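Local structure of viral macrophage inflammatory protein 2 (2FHT) at residues Q16-P30 with W58-A70. The protein binds a wide range of chemokine receptors, among them human CXCR4, and so blocks infection by several strains of HIV-1. Residues are numbered along the deposited sequence; the frame is centred on the assembly and turned at random.
Sequences QKRPLPQVLLSSWYP and WVKKLMQQLPVTA
Trp28 of strand 25-30 slots edgewise into a cleft between the last turn of helix 58-65 and the chain that follows it, a worked example of how one large ring can key a helix to a sheet. Met63 forms one wall: its CG lies over the centre of the six-membered ring, 3.9 Å from the centroid, and the chain then bends at chi3 (71°) to bring CE to 3.7 Å from Trp28 CH2. The opposite wall is Val68, whose CG2 lies over the other face, offset toward the rim. At the floor Trp28 NE1 makes two weak hydrogen bonds, to Met63 O (3.2 Å) and Leu66 O, the latter near the ring plane. At the root of the side chain, the backbone of Trp28 is bonded to the tail: its N donates to Pro67 O, and Thr69 N donates to Trp28 O (2.8 Å), together a single beta bridge between Trp28 and Val68 that lays the tail beside the strand. This is the chemokine fold, a three-stranded antiparallel sheet with a C-terminal helix packed across it; the axes of strand 25-30 and helix 58-65 cross at 106°, 8.5 Å apart at their closest. Further back, Leu66 fills the hollow beside Leu25, Leu66 CD1 lying 3.8 Å from Leu25 CB, while Leu62 fits among Leu20, Gln22 and Leu25, touching Phe42 of the middle strand as well. At the other end of the helix Trp58 is sandwiched by Pro19 on one face and Val59 CG1 of its own helix on the other. Gln16 O sits at its edge, 3.6 Å from Trp58 CZ2, and Leu20 carries the packing on to Val50 of strand 49-53.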
loop_
_atom_site.group_PDB
_atom_site.type_symbol
_atom_site.label_atom_id
_atom_site.label_comp_id
_atom_site.label_asym_id
_atom_site.label_seq_id
_atom_site.Cartn_x
_atom_site.Cartn_y
_atom_site.Cartn_z
ATOM N N GLN A 16 1.499 -2.646 8.461
ATOM C CA GLN A 16 0.318 -2.661 9.320
ATOM C C GLN A 16 0.152 -4.144 9.602
ATOM O O GLN A 16 -0.029 -4.914 8.678
ATOM C CB GLN A 16 -0.899 -2.182 8.535
ATOM C CG GLN A 16 -2.168 -2.070 9.346
ATOM C CD GLN A 16 -2.268 -0.745 10.080
ATOM O OE1 GLN A 16 -1.266 -0.211 10.567
ATOM N NE2 GLN A 16 -3.485 -0.200 10.162
ATOM N N LYS A 17 0.222 -4.558 10.862
ATOM C CA LYS A 17 0.114 -5.984 11.198
ATOM C C LYS A 17 -1.291 -6.576 11.068
ATOM O O LYS A 17 -1.498 -7.607 10.428
ATOM C CB LYS A 17 0.628 -6.249 12.620
ATOM C CG LYS A 17 1.543 -5.181 13.203
ATOM C CD LYS A 17 0.736 -4.005 13.771
ATOM C CE LYS A 17 1.611 -3.109 14.648
ATOM N NZ LYS A 17 2.310 -3.894 15.709
ATOM N N ARG A 18 -2.235 -5.954 11.761
ATOM C CA ARG A 18 -3.629 -6.378 11.770
ATOM C C ARG A 18 -4.329 -6.027 10.465
ATOM O O ARG A 18 -4.283 -4.888 10.021
ATOM C CB ARG A 18 -4.349 -5.693 12.942
ATOM C CG ARG A 18 -3.973 -4.198 13.059
ATOM C CD ARG A 18 -4.512 -3.498 14.308
ATOM N NE ARG A 18 -4.056 -2.103 14.410
ATOM C CZ ARG A 18 -4.539 -1.084 13.695
ATOM N NH1 ARG A 18 -5.501 -1.274 12.799
ATOM N NH2 ARG A 18 -4.073 0.141 13.896
ATOM N N PRO A 19 -4.999 -7.008 9.846
ATOM C CA PRO A 19 -5.738 -6.851 8.593
ATOM C C PRO A 19 -6.643 -5.605 8.572
ATOM O O PRO A 19 -7.241 -5.219 9.590
ATOM C CB PRO A 19 -6.544 -8.141 8.534
ATOM C CG PRO A 19 -5.590 -9.128 9.089
ATOM C CD PRO A 19 -5.034 -8.413 10.292
ATOM N N LEU A 20 -6.674 -4.927 7.431
ATOM C CA LEU A 20 -7.485 -3.726 7.273
ATOM C C LEU A 20 -8.828 -4.080 6.681
ATOM O O LEU A 20 -8.930 -4.853 5.740
ATOM C CB LEU A 20 -6.800 -2.725 6.348
ATOM C CG LEU A 20 -5.507 -2.049 6.795
ATOM C CD1 LEU A 20 -4.740 -1.569 5.557
ATOM C CD2 LEU A 20 -5.817 -0.894 7.761
ATOM N N PRO A 21 -9.889 -3.501 7.231
ATOM C CA PRO A 21 -11.216 -3.793 6.703
ATOM C C PRO A 21 -11.449 -2.973 5.425
ATOM O O PRO A 21 -11.323 -1.745 5.418
ATOM C CB PRO A 21 -12.129 -3.381 7.857
ATOM C CG PRO A 21 -11.398 -2.194 8.452
ATOM C CD PRO A 21 -9.952 -2.656 8.439
ATOM N N GLN A 22 -11.786 -3.671 4.351
ATOM C CA GLN A 22 -12.015 -3.047 3.065
ATOM C C GLN A 22 -12.847 -1.793 3.077
ATOM O O GLN A 22 -12.553 -0.853 2.347
ATOM C CB GLN A 22 -12.658 -4.030 2.095
ATOM C CG GLN A 22 -12.994 -3.385 0.754
ATOM C CD GLN A 22 -13.481 -4.368 -0.266
ATOM O OE1 GLN A 22 -14.287 -5.239 0.036
ATOM N NE2 GLN A 22 -12.994 -4.234 -1.493
ATOM N N VAL A 23 -13.923 -1.810 3.858
ATOM C CA VAL A 23 -14.858 -0.682 3.943
ATOM C C VAL A 23 -14.223 0.614 4.440
ATOM O O VAL A 23 -14.834 1.676 4.366
ATOM C CB VAL A 23 -16.140 -1.080 4.766
ATOM C CG1 VAL A 23 -17.042 0.127 5.032
ATOM C CG2 VAL A 23 -16.930 -2.150 4.006
ATOM N N LEU A 24 -12.994 0.528 4.939
ATOM C CA LEU A 24 -12.275 1.712 5.406
ATOM C C LEU A 24 -11.399 2.290 4.269
ATOM O O LEU A 24 -11.081 3.487 4.258
ATOM C CB LEU A 24 -11.385 1.321 6.593
ATOM C CG LEU A 24 -10.690 2.383 7.465
ATOM C CD1 LEU A 24 -11.731 3.245 8.187
ATOM C CD2 LEU A 24 -9.765 1.691 8.490
ATOM N N LEU A 25 -11.080 1.428 3.293
ATOM C CA LEU A 25 -10.192 1.721 2.159
ATOM C C LEU A 25 -10.790 2.108 0.817
ATOM O O LEU A 25 -11.793 1.547 0.378
ATOM C CB LEU A 25 -9.298 0.518 1.911
ATOM C CG LEU A 25 -8.257 0.026 2.921
ATOM C CD1 LEU A 25 -8.121 0.934 4.116
ATOM C CD2 LEU A 25 -8.553 -1.388 3.332
ATOM N N SER A 26 -10.076 2.969 0.102
ATOM C CA SER A 26 -10.523 3.406 -1.203
ATOM C C SER A 26 -9.739 2.790 -2.384
ATOM O O SER A 26 -10.342 2.347 -3.361
ATOM C CB SER A 26 -10.539 4.937 -1.277
ATOM O OG SER A 26 -9.266 5.462 -1.593
ATOM N N SER A 27 -8.419 2.686 -2.264
ATOM C CA SER A 27 -7.589 2.131 -3.333
ATOM C C SER A 27 -6.208 1.808 -2.808
ATOM O O SER A 27 -5.944 1.907 -1.608
ATOM C CB SER A 27 -7.441 3.152 -4.469
ATOM O OG SER A 27 -6.842 4.355 -3.997
ATOM N N TRP A 28 -5.308 1.428 -3.703
ATOM C CA TRP A 28 -3.947 1.121 -3.280
ATOM C C TRP A 28 -2.977 1.389 -4.425
ATOM O O TRP A 28 -3.395 1.551 -5.574
ATOM C CB TRP A 28 -3.830 -0.351 -2.851
ATOM C CG TRP A 28 -4.029 -1.350 -3.985
ATOM C CD1 TRP A 28 -5.219 -1.815 -4.475
ATOM C CD2 TRP A 28 -3.009 -1.993 -4.750
ATOM N NE1 TRP A 28 -4.998 -2.704 -5.490
ATOM C CE2 TRP A 28 -3.654 -2.839 -5.677
ATOM C CE3 TRP A 28 -1.606 -1.937 -4.738
ATOM C CZ2 TRP A 28 -2.944 -3.621 -6.591
ATOM C CZ3 TRP A 28 -0.907 -2.709 -5.645
ATOM C CH2 TRP A 28 -1.576 -3.547 -6.557
ATOM N N TYR A 29 -1.685 1.458 -4.108
ATOM C CA TYR A 29 -0.671 1.646 -5.132
ATOM C C TYR A 29 0.598 0.981 -4.640
ATOM O O TYR A 29 0.823 0.901 -3.426
ATOM C CB TYR A 29 -0.463 3.123 -5.465
ATOM C CG TYR A 29 -0.115 4.004 -4.300
ATOM C CD1 TYR A 29 -1.112 4.642 -3.562
ATOM C CD2 TYR A 29 1.211 4.265 -3.978
ATOM C CE1 TYR A 29 -0.795 5.532 -2.532
ATOM C CE2 TYR A 29 1.540 5.150 -2.963
ATOM C CZ TYR A 29 0.537 5.783 -2.242
ATOM O OH TYR A 29 0.879 6.677 -1.250
ATOM N N PRO A 30 1.371 0.372 -5.562
ATOM C CA PRO A 30 2.620 -0.301 -5.182
ATOM C C PRO A 30 3.716 0.703 -4.951
ATOM O O PRO A 30 3.612 1.839 -5.394
ATOM C CB PRO A 30 2.931 -1.174 -6.402
ATOM C CG PRO A 30 2.404 -0.374 -7.536
ATOM C CD PRO A 30 1.132 0.282 -7.019
ATOM N N TRP A 58 -4.236 -11.545 3.287
ATOM C CA TRP A 58 -5.257 -10.525 3.395
ATOM C C TRP A 58 -4.945 -9.326 2.502
ATOM O O TRP A 58 -5.847 -8.752 1.914
ATOM C CB TRP A 58 -5.520 -10.102 4.859
ATOM C CG TRP A 58 -4.417 -9.347 5.588
ATOM C CD1 TRP A 58 -3.465 -9.890 6.400
ATOM C CD2 TRP A 58 -4.252 -7.911 5.680
ATOM N NE1 TRP A 58 -2.733 -8.892 7.012
ATOM C CE2 TRP A 58 -3.191 -7.671 6.587
ATOM C CE3 TRP A 58 -4.893 -6.810 5.091
ATOM C CZ2 TRP A 58 -2.765 -6.379 6.924
ATOM C CZ3 TRP A 58 -4.470 -5.526 5.421
ATOM C CH2 TRP A 58 -3.411 -5.325 6.332
ATOM N N VAL A 59 -3.665 -8.979 2.354
ATOM C CA VAL A 59 -3.348 -7.817 1.535
ATOM C C VAL A 59 -3.528 -8.107 0.062
ATOM O O VAL A 59 -3.960 -7.234 -0.685
ATOM C CB VAL A 59 -1.947 -7.195 1.809
ATOM C CG1 VAL A 59 -1.666 -7.122 3.281
ATOM C CG2 VAL A 59 -0.896 -7.917 1.086
ATOM N N LYS A 60 -3.193 -9.321 -0.355
ATOM C CA LYS A 60 -3.333 -9.717 -1.752
ATOM C C LYS A 60 -4.808 -9.760 -2.115
ATOM O O LYS A 60 -5.188 -9.514 -3.254
ATOM C CB LYS A 60 -2.643 -11.061 -1.984
ATOM C CG LYS A 60 -1.161 -10.983 -1.661
ATOM C CD LYS A 60 -0.349 -12.073 -2.314
ATOM C CE LYS A 60 -0.320 -13.303 -1.468
ATOM N NZ LYS A 60 0.636 -14.263 -2.051
ATOM N N LYS A 61 -5.624 -9.987 -1.092
ATOM C CA LYS A 61 -7.075 -10.034 -1.187
ATOM C C LYS A 61 -7.555 -8.610 -1.414
ATOM O O LYS A 61 -8.392 -8.342 -2.276
ATOM C CB LYS A 61 -7.648 -10.542 0.143
ATOM C CG LYS A 61 -8.653 -11.662 0.029
ATOM C CD LYS A 61 -8.975 -12.190 1.414
ATOM C CE LYS A 61 -7.724 -12.707 2.120
ATOM N NZ LYS A 61 -7.980 -13.103 3.537
ATOM N N LEU A 62 -7.052 -7.689 -0.608
ATOM C CA LEU A 62 -7.441 -6.296 -0.774
ATOM C C LEU A 62 -6.960 -5.780 -2.130
ATOM O O LEU A 62 -7.598 -4.928 -2.732
ATOM C CB LEU A 62 -6.854 -5.433 0.351
ATOM C CG LEU A 62 -7.552 -5.525 1.719
ATOM C CD1 LEU A 62 -6.742 -4.806 2.782
ATOM C CD2 LEU A 62 -8.964 -4.943 1.601
ATOM N N MET A 63 -5.798 -6.253 -2.567
ATOM C CA MET A 63 -5.244 -5.843 -3.841
ATOM C C MET A 63 -6.178 -6.282 -4.965
ATOM O O MET A 63 -6.328 -5.573 -5.963
ATOM C CB MET A 63 -3.844 -6.426 -4.022
ATOM C CG MET A 63 -2.801 -5.762 -3.147
ATOM S SD MET A 63 -1.264 -6.715 -3.028
ATOM C CE MET A 63 -0.561 -6.523 -4.630
ATOM N N GLN A 64 -6.819 -7.437 -4.778
ATOM C CA GLN A 64 -7.770 -7.973 -5.749
ATOM C C GLN A 64 -9.016 -7.112 -5.749
ATOM O O GLN A 64 -9.441 -6.621 -6.787
ATOM C CB GLN A 64 -8.235 -9.372 -5.361
ATOM C CG GLN A 64 -7.307 -10.520 -5.630
ATOM C CD GLN A 64 -8.015 -11.863 -5.435
ATOM O OE1 GLN A 64 -7.590 -12.875 -5.974
ATOM N NE2 GLN A 64 -9.134 -11.857 -4.717
ATOM N N GLN A 65 -9.644 -6.975 -4.584
ATOM C CA GLN A 65 -10.880 -6.200 -4.499
ATOM C C GLN A 65 -10.840 -4.696 -4.673
ATOM O O GLN A 65 -11.845 -4.099 -5.057
ATOM C CB GLN A 65 -11.663 -6.563 -3.243
ATOM C CG GLN A 65 -10.842 -6.745 -2.013
ATOM C CD GLN A 65 -11.650 -7.384 -0.894
ATOM O OE1 GLN A 65 -11.973 -6.734 0.100
ATOM N NE2 GLN A 65 -11.990 -8.665 -1.065
ATOM N N LEU A 66 -9.703 -4.068 -4.369
ATOM C CA LEU A 66 -9.601 -2.626 -4.502
ATOM C C LEU A 66 -8.944 -2.238 -5.818
ATOM O O LEU A 66 -8.185 -3.023 -6.386
ATOM C CB LEU A 66 -8.765 -2.044 -3.355
ATOM C CG LEU A 66 -9.305 -2.077 -1.921
ATOM C CD1 LEU A 66 -8.206 -1.610 -0.995
ATOM C CD2 LEU A 66 -10.537 -1.199 -1.766
ATOM N N PRO A 67 -9.251 -1.029 -6.336
ATOM C CA PRO A 67 -8.635 -0.581 -7.595
ATOM C C PRO A 67 -7.275 0.083 -7.288
ATOM O O PRO A 67 -7.059 0.580 -6.175
ATOM C CB PRO A 67 -9.631 0.458 -8.103
ATOM C CG PRO A 67 -10.078 1.090 -6.840
ATOM C CD PRO A 67 -10.309 -0.090 -5.919
ATOM N N VAL A 68 -6.344 0.004 -8.233
ATOM C CA VAL A 68 -5.044 0.648 -8.063
ATOM C C VAL A 68 -5.263 2.118 -8.409
ATOM O O VAL A 68 -5.991 2.444 -9.347
ATOM C CB VAL A 68 -3.952 0.076 -9.004
ATOM C CG1 VAL A 68 -2.775 1.028 -9.078
ATOM C CG2 VAL A 68 -3.463 -1.235 -8.482
ATOM N N THR A 69 -4.595 2.991 -7.674
ATOM C CA THR A 69 -4.731 4.413 -7.878
ATOM C C THR A 69 -3.421 5.012 -8.410
ATOM O O THR A 69 -2.353 4.466 -8.164
ATOM C CB THR A 69 -5.130 5.067 -6.533
ATOM O OG1 THR A 69 -5.583 6.405 -6.757
ATOM C CG2 THR A 69 -3.949 5.100 -5.578
ATOM N N ALA A 70 -3.522 6.093 -9.184
ATOM C CA ALA A 70 -2.359 6.795 -9.736
ATOM C C ALA A 70 -1.932 7.932 -8.807
ATOM O O ALA A 70 -2.758 8.499 -8.081
ATOM C CB ALA A 70 -2.686 7.366 -11.131
#